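Local coordinates for protein beta-galactoside alpha-2,6-sialyltransferase (PDB 2Z4T) that transfers sialic acid from a CMP-linked donor to galactosides such as lactose in alpha-2,6 linkage, acting through a two-domain GT-B fold, at residues 183-186 and 187-191; 208-211 and 212-216; 371-374 and 375-379; 381-384 and 385-388. All coordinates share one frame; numbering follows the deposited sequence.

All four contacts are local, each between neighbouring turns of a single helix, and they divide between the two Rossmann-like halves of the GT-B fold. Contacts 1 and 2 pack together, centres 13 Å apart, with V185 CG2 and E215 CB 3.7 Å from each other and I184 CG2 and L216 CD2 3.8 Å apart. Contacts 3 and 4 follow one another on helix 371-386, centres 14 Å apart. Between the pairs, contacts 2 and 3 have centres about 40 Å apart. Ligands lie nearest to contacts 2 and 3: the N208 side chain is about 9 Å from the bound galactose, and that of Q378 about 7 Å from CMP. Contact 1 is remote from the annotated sites.

Contact 1: residues 183-186 and 187-191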
ATOM      1  N   GLU A 183       6.754  -7.437 -18.614  1.00 43.56           N
ATOM      2  CA  GLU A 183       5.660  -6.555 -18.995  1.00 44.46           C
ATOM      3  C   GLU A 183       6.081  -5.082 -18.952  1.00 44.35           C
ATOM      4  O   GLU A 183       5.717  -4.300 -19.840  1.00 45.05           O
ATOM      5  CB  GLU A 183       4.406  -6.807 -18.163  1.00 44.83           C
ATOM      6  CG  GLU A 183       3.160  -6.098 -18.701  1.00 48.35           C
ATOM      7  CD  GLU A 183       2.917  -6.376 -20.211  1.00 52.42           C
ATOM      8  OE1 GLU A 183       2.919  -7.573 -20.610  1.00 51.58           O
ATOM      9  OE2 GLU A 183       2.737  -5.386 -20.979  1.00 52.67           O
ATOM     10  N   ILE A 184       6.872  -4.718 -17.947  1.00 43.68           N
ATOM     11  CA  ILE A 184       7.444  -3.382 -17.867  1.00 43.01           C
ATOM     12  C   ILE A 184       8.394  -3.100 -19.066  1.00 43.37           C
ATOM     13  O   ILE A 184       8.386  -2.002 -19.652  1.00 42.86           O
ATOM     14  CB  ILE A 184       8.158  -3.193 -16.508  1.00 42.91           C
ATOM     15  CG1 ILE A 184       7.134  -3.298 -15.373  1.00 41.57           C
ATOM     16  CG2 ILE A 184       8.951  -1.869 -16.449  1.00 41.80           C
ATOM     17  CD1 ILE A 184       7.734  -3.491 -14.014  1.00 39.96           C
ATOM     18  N   VAL A 185       9.199  -4.089 -19.433  1.00 43.53           N
ATOM     19  CA  VAL A 185      10.103  -3.934 -20.567  1.00 44.08           C
ATOM     20  C   VAL A 185       9.322  -3.677 -21.851  1.00 45.03           C
ATOM     21  O   VAL A 185       9.703  -2.808 -22.642  1.00 44.90           O
ATOM     22  CB  VAL A 185      11.044  -5.143 -20.727  1.00 43.97           C
ATOM     23  CG1 VAL A 185      11.724  -5.140 -22.114  1.00 42.47           C
ATOM     24  CG2 VAL A 185      12.062  -5.141 -19.610  1.00 43.20           C
ATOM     25  N   LYS A 186       8.224  -4.412 -22.034  1.00 45.91           N
ATOM     26  CA  LYS A 186       7.383  -4.230 -23.208  0.50 46.41           C
ATOM     27  C   LYS A 186       6.830  -2.806 -23.267  1.00 46.83           C
ATOM     28  O   LYS A 186       6.807  -2.210 -24.340  1.00 47.65           O
ATOM     29  CB  LYS A 186       6.288  -5.300 -23.278  0.50 46.40           C
ATOM     30  CG  LYS A 186       6.858  -6.714 -23.438  0.50 46.22           C
ATOM     31  CD  LYS A 186       5.787  -7.792 -23.512  0.50 46.54           C
ATOM     32  CE  LYS A 186       6.415  -9.175 -23.367  0.50 46.76           C
ATOM     33  NZ  LYS A 186       5.616 -10.241 -24.022  0.50 46.83           N
ATOM     34  N   GLN A 187       6.423  -2.247 -22.129  1.00 47.10           N
ATOM     35  CA  GLN A 187       5.958  -0.855 -22.125  1.00 48.72           C
ATOM     36  C   GLN A 187       7.068   0.124 -22.543  1.00 48.81           C
ATOM     37  O   GLN A 187       6.810   1.077 -23.280  1.00 48.78           O
ATOM     38  CB  GLN A 187       5.364  -0.421 -20.770  1.00 49.03           C
ATOM     39  CG  GLN A 187       4.148  -1.215 -20.300  1.00 51.92           C
ATOM     40  CD  GLN A 187       3.021  -1.256 -21.341  1.00 55.56           C
ATOM     41  OE1 GLN A 187       2.647  -2.332 -21.828  1.00 57.31           O
ATOM     42  NE2 GLN A 187       2.482  -0.092 -21.680  1.00 54.53           N
ATOM     43  N   ALA A 188       8.291  -0.128 -22.073  1.00 49.01           N
ATOM     44  CA  ALA A 188       9.447   0.711 -22.375  1.00 48.88           C
ATOM     45  C   ALA A 188       9.780   0.644 -23.858  1.00 49.43           C
ATOM     46  O   ALA A 188      10.232   1.635 -24.442  1.00 49.35           O
ATOM     47  CB  ALA A 188      10.644   0.275 -21.556  1.00 48.50           C
ATOM     48  N   GLN A 189       9.568  -0.530 -24.454  1.00 49.49           N
ATOM     49  CA  GLN A 189       9.864  -0.756 -25.858  1.00 50.09           C
ATOM     50  C   GLN A 189       8.817  -0.140 -26.765  1.00 50.51           C
ATOM     51  O   GLN A 189       9.089   0.176 -27.911  1.00 50.75           O
ATOM     52  CB  GLN A 189       9.921  -2.252 -26.145  1.00 50.03           C
ATOM     53  CG  GLN A 189      11.285  -2.868 -25.962  1.00 49.66           C
ATOM     54  CD  GLN A 189      11.224  -4.368 -25.779  1.00 49.67           C
ATOM     55  OE1 GLN A 189      12.250  -5.017 -25.624  1.00 49.32           O
ATOM     56  NE2 GLN A 189      10.016  -4.927 -25.783  1.00 49.78           N
ATOM     57  N   THR A 190       7.630   0.046 -26.219  1.00 51.15           N
ATOM     58  CA  THR A 190       6.423   0.261 -26.996  1.00 51.74           C
ATOM     59  C   THR A 190       5.900   1.694 -26.880  1.00 51.49           C
ATOM     60  O   THR A 190       5.278   2.201 -27.799  1.00 52.32           O
ATOM     61  CB  THR A 190       5.374  -0.811 -26.556  1.00 52.07           C
ATOM     62  OG1 THR A 190       5.564  -1.987 -27.355  1.00 52.93           O
ATOM     63  CG2 THR A 190       3.919  -0.341 -26.648  1.00 52.97           C
ATOM     64  N   LYS A 191       6.167   2.347 -25.761  1.00 50.90           N
ATOM     65  CA  LYS A 191       5.702   3.707 -25.546  1.00 50.54           C
ATOM     66  C   LYS A 191       6.776   4.716 -25.937  1.00 50.15           C
ATOM     67  O   LYS A 191       7.970   4.526 -25.645  1.00 50.55           O
ATOM     68  CB  LYS A 191       5.277   3.885 -24.087  1.00 50.67           C
ATOM     69  CG  LYS A 191       4.073   3.017 -23.705  1.00 51.01           C
ATOM     70  CD  LYS A 191       2.916   3.309 -24.637  1.00 53.90           C
ATOM     71  CE  LYS A 191       1.587   2.954 -24.011  1.00 56.02           C
ATOM     72  NZ  LYS A 191       1.401   1.490 -24.023  1.00 56.44           N
TER
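V185 and Q189 meet one turn apart, with CG1 of V185 3.6 Å from OE1 of Q189 and the two side chains set obliquely. The V185 CG1 methyl lies anti to the backbone N (chi1 165°), which places it beside its own carbonyl carbon and hence on the side of the following turn. The Q189 chain is extended beyond CG; its CD and OE1 lie alongside that methyl, and its NE2 comes to 3.7 Å from K186 CA. E183 and Q187 form a second pair, their carboxylate and amide planes turned 38° against each other and both chains bent at chi2. Behind these side chains runs the main-chain ladder: Q187 N to E183 O at 3.2 Å, A188 N to I184 O at 3.1 Å and Q189 N to V185 O at 2.9 Å. Further out, I184 and A188 turn to the protein interior, where I184 meets L117 and V119 of strand 103-122 and both residues touch L216 of helix 205-216. K191 is the first residue to leave helical angles, with its N bonded to Q187 O at 2.9 Å. This is the C-terminal end of an amphipathic helix packed on parallel strands (103-122 and 146-151) of a Rossmann-like GT-B domain.

Contact 2: residues 208-211 and 212-216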
ATOM      1  N   ASN A 208      12.870  -6.437  -4.970  1.00 40.23           N
ATOM      2  CA  ASN A 208      11.701  -6.036  -5.749  1.00 39.04           C
ATOM      3  C   ASN A 208      12.032  -5.053  -6.875  1.00 39.14           C
ATOM      4  O   ASN A 208      11.412  -5.098  -7.940  1.00 39.19           O
ATOM      5  CB  ASN A 208      10.614  -5.452  -4.853  1.00 37.89           C
ATOM      6  CG  ASN A 208       9.949  -6.504  -3.988  1.00 38.03           C
ATOM      7  OD1 ASN A 208       9.939  -7.699  -4.323  1.00 36.01           O
ATOM      8  ND2 ASN A 208       9.378  -6.066  -2.860  1.00 36.79           N
ATOM      9  N   LEU A 209      12.994  -4.157  -6.649  1.00 38.95           N
ATOM     10  CA  LEU A 209      13.171  -3.034  -7.567  1.00 38.27           C
ATOM     11  C   LEU A 209      14.341  -3.199  -8.484  1.00 38.06           C
ATOM     12  O   LEU A 209      14.265  -2.822  -9.652  1.00 37.63           O
ATOM     13  CB  LEU A 209      13.219  -1.706  -6.836  1.00 38.18           C
ATOM     14  CG  LEU A 209      11.950  -1.412  -6.035  1.00 37.73           C
ATOM     15  CD1 LEU A 209      12.002  -0.001  -5.554  1.00 37.26           C
ATOM     16  CD2 LEU A 209      10.681  -1.644  -6.832  1.00 39.25           C
ATOM     17  N   VAL A 210      15.407  -3.803  -7.968  1.00 37.96           N
ATOM     18  CA  VAL A 210      16.601  -3.990  -8.768  1.00 37.96           C
ATOM     19  C   VAL A 210      16.314  -4.643 -10.119  1.00 38.51           C
ATOM     20  O   VAL A 210      16.745  -4.107 -11.133  1.00 39.34           O
ATOM     21  CB  VAL A 210      17.760  -4.708  -8.017  1.00 38.20           C
ATOM     22  CG1 VAL A 210      18.852  -5.152  -9.012  1.00 35.89           C
ATOM     23  CG2 VAL A 210      18.345  -3.795  -6.935  1.00 36.60           C
ATOM     24  N   PRO A 211      15.584  -5.783 -10.153  1.00 39.01           N
ATOM     25  CA  PRO A 211      15.415  -6.399 -11.486  1.00 38.71           C
ATOM     26  C   PRO A 211      14.674  -5.490 -12.451  1.00 38.73           C
ATOM     27  O   PRO A 211      14.882  -5.587 -13.652  1.00 39.87           O
ATOM     28  CB  PRO A 211      14.600  -7.667 -11.212  1.00 37.92           C
ATOM     29  CG  PRO A 211      14.768  -7.920  -9.768  1.00 38.92           C
ATOM     30  CD  PRO A 211      14.906  -6.572  -9.106  1.00 39.02           C
ATOM     31  N   ILE A 212      13.835  -4.606 -11.936  1.00 39.18           N
ATOM     32  CA  ILE A 212      13.119  -3.666 -12.781  1.00 39.66           C
ATOM     33  C   ILE A 212      14.069  -2.555 -13.235  1.00 40.85           C
ATOM     34  O   ILE A 212      14.131  -2.225 -14.422  1.00 40.91           O
ATOM     35  CB  ILE A 212      11.931  -3.028 -12.055  1.00 39.34           C
ATOM     36  CG1 ILE A 212      10.913  -4.100 -11.642  1.00 38.25           C
ATOM     37  CG2 ILE A 212      11.287  -1.930 -12.950  1.00 38.61           C
ATOM     38  CD1 ILE A 212       9.922  -3.633 -10.553  1.00 36.38           C
ATOM     39  N   LEU A 213      14.825  -1.995 -12.293  1.00 41.52           N
ATOM     40  CA  LEU A 213      15.648  -0.845 -12.595  1.00 42.39           C
ATOM     41  C   LEU A 213      16.809  -1.175 -13.530  1.00 43.30           C
ATOM     42  O   LEU A 213      17.253  -0.318 -14.308  1.00 43.39           O
ATOM     43  CB  LEU A 213      16.108  -0.144 -11.325  1.00 42.34           C
ATOM     44  CG  LEU A 213      14.950   0.593 -10.641  1.00 42.59           C
ATOM     45  CD1 LEU A 213      15.347   0.990  -9.244  1.00 42.14           C
ATOM     46  CD2 LEU A 213      14.495   1.812 -11.452  1.00 41.46           C
ATOM     47  N   LYS A 214      17.277  -2.415 -13.507  1.00 44.01           N
ATOM     48  CA  LYS A 214      18.368  -2.718 -14.390  1.00 44.84           C
ATOM     49  C   LYS A 214      17.946  -2.971 -15.824  1.00 44.99           C
ATOM     50  O   LYS A 214      18.752  -2.873 -16.719  1.00 45.01           O
ATOM     51  CB  LYS A 214      19.311  -3.763 -13.816  1.00 45.10           C
ATOM     52  CG  LYS A 214      18.836  -5.147 -13.730  1.00 47.33           C
ATOM     53  CD  LYS A 214      19.954  -5.986 -13.046  1.00 51.26           C
ATOM     54  CE  LYS A 214      20.965  -6.535 -14.061  1.00 53.34           C
ATOM     55  NZ  LYS A 214      21.870  -7.540 -13.421  1.00 54.81           N
ATOM     56  N   GLU A 215      16.666  -3.249 -16.044  1.00 45.78           N
ATOM     57  CA  GLU A 215      16.110  -3.277 -17.395  1.00 45.96           C
ATOM     58  C   GLU A 215      15.860  -1.869 -17.889  1.00 45.73           C
ATOM     59  O   GLU A 215      16.363  -1.479 -18.938  1.00 46.72           O
ATOM     60  CB  GLU A 215      14.807  -4.071 -17.446  1.00 45.98           C
ATOM     61  CG  GLU A 215      14.965  -5.542 -17.168  1.00 47.68           C
ATOM     62  CD  GLU A 215      15.991  -6.200 -18.061  1.00 51.26           C
ATOM     63  OE1 GLU A 215      15.911  -6.023 -19.300  1.00 52.11           O
ATOM     64  OE2 GLU A 215      16.887  -6.888 -17.515  1.00 52.74           O
ATOM     65  N   LEU A 216      15.099  -1.112 -17.114  1.00 45.64           N
ATOM     66  CA  LEU A 216      14.750   0.273 -17.421  1.00 46.05           C
ATOM     67  C   LEU A 216      15.951   1.211 -17.600  1.00 46.66           C
ATOM     68  O   LEU A 216      15.884   2.183 -18.362  1.00 46.71           O
ATOM     69  CB  LEU A 216      13.826   0.828 -16.331  1.00 45.25           C
ATOM     70  CG  LEU A 216      12.418   0.236 -16.326  1.00 45.26           C
ATOM     71  CD1 LEU A 216      11.495   0.977 -15.363  1.00 42.36           C
ATOM     72  CD2 LEU A 216      11.849   0.263 -17.748  1.00 45.02           C
TER
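L209 and L213 form the buried side of this contact: CB of L209 lies 4.2 Å from CD1 of L213, and L209 CD2 is 4.3 Å from I212 CD1. The packing is tight at I212. With chi1 near -61°, I212 sends CG1 back beside its own backbone N, which carries CD1 to 3.3 Å from the carbonyl oxygen of N208. That oxygen has its polar partner in T176 OG1, while N208 ND2 is held by S200. L213 N bonds to L209 O at 2.8 Å, and K214 N to V210 O at 3.0 Å. P211 has no N-H to return to the preceding turn, and the helix kinks there. The looser, partly exposed side carries P211, K214 and E215. CG of K214 sits between its backbone N and carbonyl carbon (chi1 71°), 3.5 Å from V210 O, before a bend at chi3 leads the ammonium group away. E215 makes a lighter contact, its CG 3.5 Å from P211 O. On the buried side, L209 and L213 both rest on I227 of strand 222-230 and on W282, as expected for the helix of a beta-alpha-beta crossover, here between strands 194-201 and 222-230 of the GT-B fold.

Contact 3: residues 371-374 and 375-379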
ATOM      1  N   ARG A 371       3.720 -23.317  15.189  1.00 51.08           N
ATOM      2  CA  ARG A 371       2.435 -22.629  15.168  0.70 50.74           C
ATOM      3  C   ARG A 371       1.326 -23.197  16.064  1.00 50.57           C
ATOM      4  O   ARG A 371       0.397 -22.467  16.448  1.00 50.63           O
ATOM      5  CB  ARG A 371       1.981 -22.264  13.739  0.70 50.69           C
ATOM      6  CG  ARG A 371       1.573 -23.376  12.857  0.70 49.74           C
ATOM      7  CD  ARG A 371       2.143 -23.176  11.445  0.70 47.54           C
ATOM      8  NE  ARG A 371       2.381 -24.501  10.897  0.70 46.11           N
ATOM      9  CZ  ARG A 371       1.966 -24.949   9.723  0.70 45.35           C
ATOM     10  NH1 ARG A 371       1.329 -24.161   8.860  0.70 43.41           N
ATOM     11  NH2 ARG A 371       2.244 -26.202   9.407  0.70 44.79           N
ATOM     12  N   GLU A 372       1.438 -24.463  16.455  1.00 49.70           N
ATOM     13  CA  GLU A 372       0.466 -24.980  17.416  1.00 49.04           C
ATOM     14  C   GLU A 372       0.745 -24.395  18.787  1.00 47.59           C
ATOM     15  O   GLU A 372      -0.179 -24.096  19.556  1.00 47.17           O
ATOM     16  CB  GLU A 372       0.446 -26.503  17.449  1.00 49.57           C
ATOM     17  CG  GLU A 372      -0.039 -27.081  16.127  1.00 54.45           C
ATOM     18  CD  GLU A 372      -0.052 -28.598  16.091  1.00 60.77           C
ATOM     19  OE1 GLU A 372       0.760 -29.239  16.808  1.00 63.29           O
ATOM     20  OE2 GLU A 372      -0.875 -29.150  15.318  1.00 63.05           O
ATOM     21  N   TYR A 373       2.033 -24.204  19.065  1.00 45.96           N
ATOM     22  CA  TYR A 373       2.490 -23.631  20.321  1.00 44.08           C
ATOM     23  C   TYR A 373       2.053 -22.159  20.371  1.00 43.86           C
ATOM     24  O   TYR A 373       1.631 -21.664  21.419  1.00 43.22           O
ATOM     25  CB  TYR A 373       4.009 -23.780  20.435  1.00 42.85           C
ATOM     26  CG  TYR A 373       4.628 -22.914  21.491  1.00 41.49           C
ATOM     27  CD1 TYR A 373       4.406 -23.167  22.854  1.00 38.96           C
ATOM     28  CD2 TYR A 373       5.432 -21.836  21.143  1.00 40.12           C
ATOM     29  CE1 TYR A 373       4.970 -22.362  23.831  1.00 38.95           C
ATOM     30  CE2 TYR A 373       6.007 -21.010  22.129  1.00 39.40           C
ATOM     31  CZ  TYR A 373       5.773 -21.281  23.462  1.00 39.99           C
ATOM     32  OH  TYR A 373       6.337 -20.477  24.432  1.00 40.23           O
ATOM     33  N   TYR A 374       2.141 -21.491  19.216  1.00 43.29           N
ATOM     34  CA  TYR A 374       1.660 -20.126  19.051  1.00 42.84           C
ATOM     35  C   TYR A 374       0.156 -20.038  19.297  1.00 43.49           C
ATOM     36  O   TYR A 374      -0.313 -19.091  19.929  1.00 43.97           O
ATOM     37  CB  TYR A 374       2.023 -19.573  17.662  1.00 42.25           C
ATOM     38  CG  TYR A 374       3.326 -18.805  17.642  1.00 40.47           C
ATOM     39  CD1 TYR A 374       4.532 -19.415  18.024  1.00 39.12           C
ATOM     40  CD2 TYR A 374       3.357 -17.460  17.260  1.00 40.08           C
ATOM     41  CE1 TYR A 374       5.745 -18.697  18.028  1.00 38.88           C
ATOM     42  CE2 TYR A 374       4.574 -16.728  17.264  1.00 40.80           C
ATOM     43  CZ  TYR A 374       5.757 -17.357  17.644  1.00 40.09           C
ATOM     44  OH  TYR A 374       6.941 -16.645  17.645  1.00 39.34           O
ATOM     45  N   ALA A 375      -0.603 -21.024  18.829  1.00 43.26           N
ATOM     46  CA  ALA A 375      -2.028 -20.984  19.050  1.00 42.92           C
ATOM     47  C   ALA A 375      -2.308 -21.146  20.540  1.00 43.65           C
ATOM     48  O   ALA A 375      -3.089 -20.377  21.123  1.00 43.90           O
ATOM     49  CB  ALA A 375      -2.715 -22.047  18.261  1.00 42.35           C
ATOM     50  N   LYS A 376      -1.652 -22.124  21.161  1.00 43.76           N
ATOM     51  CA  LYS A 376      -1.932 -22.449  22.549  1.00 44.38           C
ATOM     52  C   LYS A 376      -1.561 -21.279  23.475  1.00 43.42           C
ATOM     53  O   LYS A 376      -2.297 -20.966  24.411  1.00 43.27           O
ATOM     54  CB  LYS A 376      -1.305 -23.792  22.943  1.00 43.98           C
ATOM     55  CG  LYS A 376      -1.115 -24.021  24.455  1.00 46.55           C
ATOM     56  CD  LYS A 376      -0.665 -25.466  24.749  1.00 46.94           C
ATOM     57  CE  LYS A 376       0.397 -25.570  25.860  1.00 50.60           C
ATOM     58  NZ  LYS A 376      -0.200 -25.272  27.181  1.00 52.20           N
ATOM     59  N   GLN A 377      -0.461 -20.602  23.170  1.00 43.00           N
ATOM     60  CA  GLN A 377      -0.061 -19.414  23.928  1.00 43.07           C
ATOM     61  C   GLN A 377      -1.023 -18.210  23.806  1.00 42.22           C
ATOM     62  O   GLN A 377      -1.305 -17.522  24.803  1.00 42.35           O
ATOM     63  CB  GLN A 377       1.363 -18.998  23.570  1.00 42.82           C
ATOM     64  CG  GLN A 377       2.438 -19.964  24.101  1.00 47.27           C
ATOM     65  CD  GLN A 377       2.272 -20.334  25.590  1.00 50.94           C
ATOM     66  OE1 GLN A 377       2.253 -19.462  26.461  1.00 51.92           O
ATOM     67  NE2 GLN A 377       2.134 -21.639  25.873  1.00 51.56           N
ATOM     68  N   GLN A 378      -1.513 -17.953  22.597  1.00 40.52           N
ATOM     69  CA  GLN A 378      -2.418 -16.841  22.395  1.00 39.54           C
ATOM     70  C   GLN A 378      -3.777 -17.092  23.068  1.00 39.03           C
ATOM     71  O   GLN A 378      -4.397 -16.165  23.601  1.00 38.58           O
ATOM     72  CB  GLN A 378      -2.536 -16.503  20.911  1.00 39.11           C
ATOM     73  CG  GLN A 378      -1.238 -15.893  20.347  1.00 39.49           C
ATOM     74  CD  GLN A 378      -1.285 -15.637  18.844  1.00 39.66           C
ATOM     75  OE1 GLN A 378      -1.858 -14.641  18.386  1.00 39.47           O
ATOM     76  NE2 GLN A 378      -0.664 -16.530  18.068  1.00 38.81           N
ATOM     77  N   ILE A 379      -4.217 -18.350  23.051  1.00 38.29           N
ATOM     78  CA  ILE A 379      -5.377 -18.776  23.810  1.00 37.23           C
ATOM     79  C   ILE A 379      -5.145 -18.449  25.290  1.00 37.80           C
ATOM     80  O   ILE A 379      -6.024 -17.912  25.979  1.00 37.69           O
ATOM     81  CB  ILE A 379      -5.657 -20.270  23.602  1.00 37.36           C
ATOM     82  CG1 ILE A 379      -6.288 -20.487  22.211  1.00 36.74           C
ATOM     83  CG2 ILE A 379      -6.573 -20.822  24.722  1.00 36.80           C
ATOM     84  CD1 ILE A 379      -6.442 -21.957  21.781  1.00 36.39           C
TER
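The carbonyl oxygen of Y374 is gripped twice by one residue, Q378. The backbone N of Q378 donates from 3.1 Å, and Q378 NE2 reaches the same oxygen at 3.2 Å. The two donors arrive from opposite faces of the carbonyl plane; NE2 stands 67° out of it, so its hydrogen bond comes in over the plane and not on a lone pair. Q378 CG sits beside the backbone N, opposite the carbonyl carbon, and this turns the chain back to the preceding turn, while OE1 accepts from T362 N. The amide is therefore held at both ends, close to the CMP pocket residue G361. Helix 371-386 is the connection of a beta-alpha-beta unit between strands 356-360 and 399-403 in the parallel sheet on the CMP side of the GT-B fold. On another flank, Q377 lays its CG over one face of the Y373 ring, 3.9 Å from the centroid and 26° off the normal, a CH-pi contact displaced toward the rim. Y373 CG lies anti to its own nitrogen (chi1 164°), which turns the ring toward the next turn, and Y373 OH is hydrogen-bonded to S467 O. The Q377 chain bends at chi2, bringing NE2 to 3.6 Å from Y373 CE1. Y374 stacks edge-to-face with W500.

Contact 4: residues 381-384 and 385-388; sequences VINN and AINE
This contact is the C-terminal turn of helix 371-386, the connection of the beta-alpha-beta unit between strands 356-360 and 399-403. I382 and I386 touch lightly, with I382 CG2 4.3 Å from I386 CD1. CG1 of I386 stands between the backbone N and the carbonyl carbon (chi1 79°), and this places CD1 also 4.1 Å from OD1 of N383, whose side chain crosses that of I386 at a slant. The methyl passes loosely by this oxygen, whose polar partner is the hydroxyl of Y419. The helical ladder frays toward the end. A385 N to V381 O is 3.3 Å, and I386 N to I382 O is 3.2 Å with an N-H...O angle of 139°. The closing bond, N387 N to N383 O, is shorter at 2.9 Å but weak, bent to 122°. N387 is the first residue to leave helical angles, and its CB lies 3.0 Å from N383 O. Asparagine side chains tie this end to its surroundings: N384 OD1 bonds to S390 and its ND2 to N380 O and P504 O, while N387 OD1 bonds to S389 and its ND2 to G509 O. Toward the sheet, V381 and I382 rest on F359 and A385 and I386 on F357 of strand 356-360, while V381 and A385 also meet F462 of strand 460-465, so the helix end lies over these two strands.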
ATOM      1  N   VAL A 381      -3.198 -16.101  26.419  1.00 36.74           N
ATOM      2  CA  VAL A 381      -3.216 -14.647  26.576  1.00 36.61           C
ATOM      3  C   VAL A 381      -4.652 -14.123  26.606  1.00 37.34           C
ATOM      4  O   VAL A 381      -4.991 -13.320  27.481  1.00 37.73           O
ATOM      5  CB  VAL A 381      -2.370 -13.917  25.529  1.00 36.41           C
ATOM      6  CG1 VAL A 381      -2.499 -12.402  25.684  1.00 35.19           C
ATOM      7  CG2 VAL A 381      -0.928 -14.346  25.658  1.00 34.96           C
ATOM      8  N   ILE A 382      -5.498 -14.592  25.681  1.00 37.72           N
ATOM      9  CA  ILE A 382      -6.924 -14.237  25.701  1.00 37.71           C
ATOM     10  C   ILE A 382      -7.512 -14.579  27.083  1.00 38.17           C
ATOM     11  O   ILE A 382      -8.226 -13.771  27.683  1.00 38.62           O
ATOM     12  CB  ILE A 382      -7.712 -14.922  24.546  1.00 37.79           C
ATOM     13  CG1 ILE A 382      -7.241 -14.380  23.189  1.00 37.58           C
ATOM     14  CG2 ILE A 382      -9.226 -14.712  24.681  1.00 36.37           C
ATOM     15  CD1 ILE A 382      -7.556 -15.255  22.038  1.00 34.02           C
ATOM     16  N   ASN A 383      -7.175 -15.757  27.596  1.00 38.46           N
ATOM     17  CA  ASN A 383      -7.700 -16.208  28.885  1.00 38.82           C
ATOM     18  C   ASN A 383      -7.315 -15.311  30.032  1.00 38.72           C
ATOM     19  O   ASN A 383      -8.131 -15.026  30.904  1.00 38.52           O
ATOM     20  CB  ASN A 383      -7.312 -17.654  29.168  1.00 38.74           C
ATOM     21  CG  ASN A 383      -8.097 -18.622  28.318  1.00 39.13           C
ATOM     22  OD1 ASN A 383      -9.132 -18.253  27.760  1.00 39.50           O
ATOM     23  ND2 ASN A 383      -7.609 -19.857  28.197  1.00 39.46           N
ATOM     24  N   ASN A 384      -6.081 -14.828  30.000  1.00 38.73           N
ATOM     25  CA  ASN A 384      -5.624 -13.889  31.009  1.00 38.36           C
ATOM     26  C   ASN A 384      -6.473 -12.615  31.058  1.00 38.04           C
ATOM     27  O   ASN A 384      -6.788 -12.111  32.142  1.00 38.20           O
ATOM     28  CB  ASN A 384      -4.154 -13.591  30.766  1.00 38.34           C
ATOM     29  CG  ASN A 384      -3.258 -14.505  31.567  1.00 38.79           C
ATOM     30  OD1 ASN A 384      -3.057 -14.263  32.758  1.00 38.43           O
ATOM     31  ND2 ASN A 384      -2.733 -15.579  30.935  1.00 35.82           N
ATOM     32  N   ALA A 385      -6.878 -12.140  29.880  1.00 37.26           N
ATOM     33  CA  ALA A 385      -7.716 -10.941  29.726  1.00 36.96           C
ATOM     34  C   ALA A 385      -9.169 -11.085  30.202  1.00 36.90           C
ATOM     35  O   ALA A 385      -9.743 -10.121  30.736  1.00 36.45           O
ATOM     36  CB  ALA A 385      -7.683 -10.441  28.263  1.00 36.24           C
ATOM     37  N   ILE A 386      -9.760 -12.267  29.995  1.00 37.13           N
ATOM     38  CA  ILE A 386     -11.200 -12.474  30.233  1.00 37.57           C
ATOM     39  C   ILE A 386     -11.498 -13.323  31.474  1.00 38.15           C
ATOM     40  O   ILE A 386     -12.663 -13.586  31.776  1.00 37.90           O
ATOM     41  CB  ILE A 386     -11.910 -13.135  29.008  1.00 37.84           C
ATOM     42  CG1 ILE A 386     -11.640 -14.665  28.976  1.00 39.12           C
ATOM     43  CG2 ILE A 386     -11.549 -12.405  27.697  1.00 36.57           C
ATOM     44  CD1 ILE A 386     -12.139 -15.417  27.711  1.00 37.32           C
ATOM     45  N   ASN A 387     -10.444 -13.758  32.175  1.00 38.62           N
ATOM     46  CA  ASN A 387     -10.587 -14.570  33.379  1.00 38.91           C
ATOM     47  C   ASN A 387     -10.287 -13.738  34.650  1.00 39.36           C
ATOM     48  O   ASN A 387      -9.218 -13.137  34.777  1.00 39.90           O
ATOM     49  CB  ASN A 387      -9.726 -15.843  33.269  1.00 38.37           C
ATOM     50  CG  ASN A 387      -9.998 -16.856  34.397  1.00 39.56           C
ATOM     51  OD1 ASN A 387     -10.044 -16.492  35.567  1.00 39.41           O
ATOM     52  ND2 ASN A 387     -10.142 -18.133  34.044  1.00 39.16           N
ATOM     53  N   GLU A 388     -11.236 -13.690  35.576  1.00 39.30           N
ATOM     54  CA  GLU A 388     -11.082 -12.884  36.794  1.00 39.92           C
ATOM     55  C   GLU A 388      -9.913 -13.289  37.689  1.00 39.45           C
ATOM     56  O   GLU A 388      -9.398 -12.458  38.451  1.00 39.60           O
ATOM     57  CB  GLU A 388     -12.365 -12.885  37.618  1.00 39.96           C
ATOM     58  CG  GLU A 388     -13.533 -12.227  36.896  1.00 43.70           C
ATOM     59  CD  GLU A 388     -14.708 -11.966  37.816  1.00 48.39           C
ATOM     60  OE1 GLU A 388     -14.493 -11.376  38.904  1.00 49.78           O
ATOM     61  OE2 GLU A 388     -15.840 -12.356  37.452  1.00 50.13           O
TER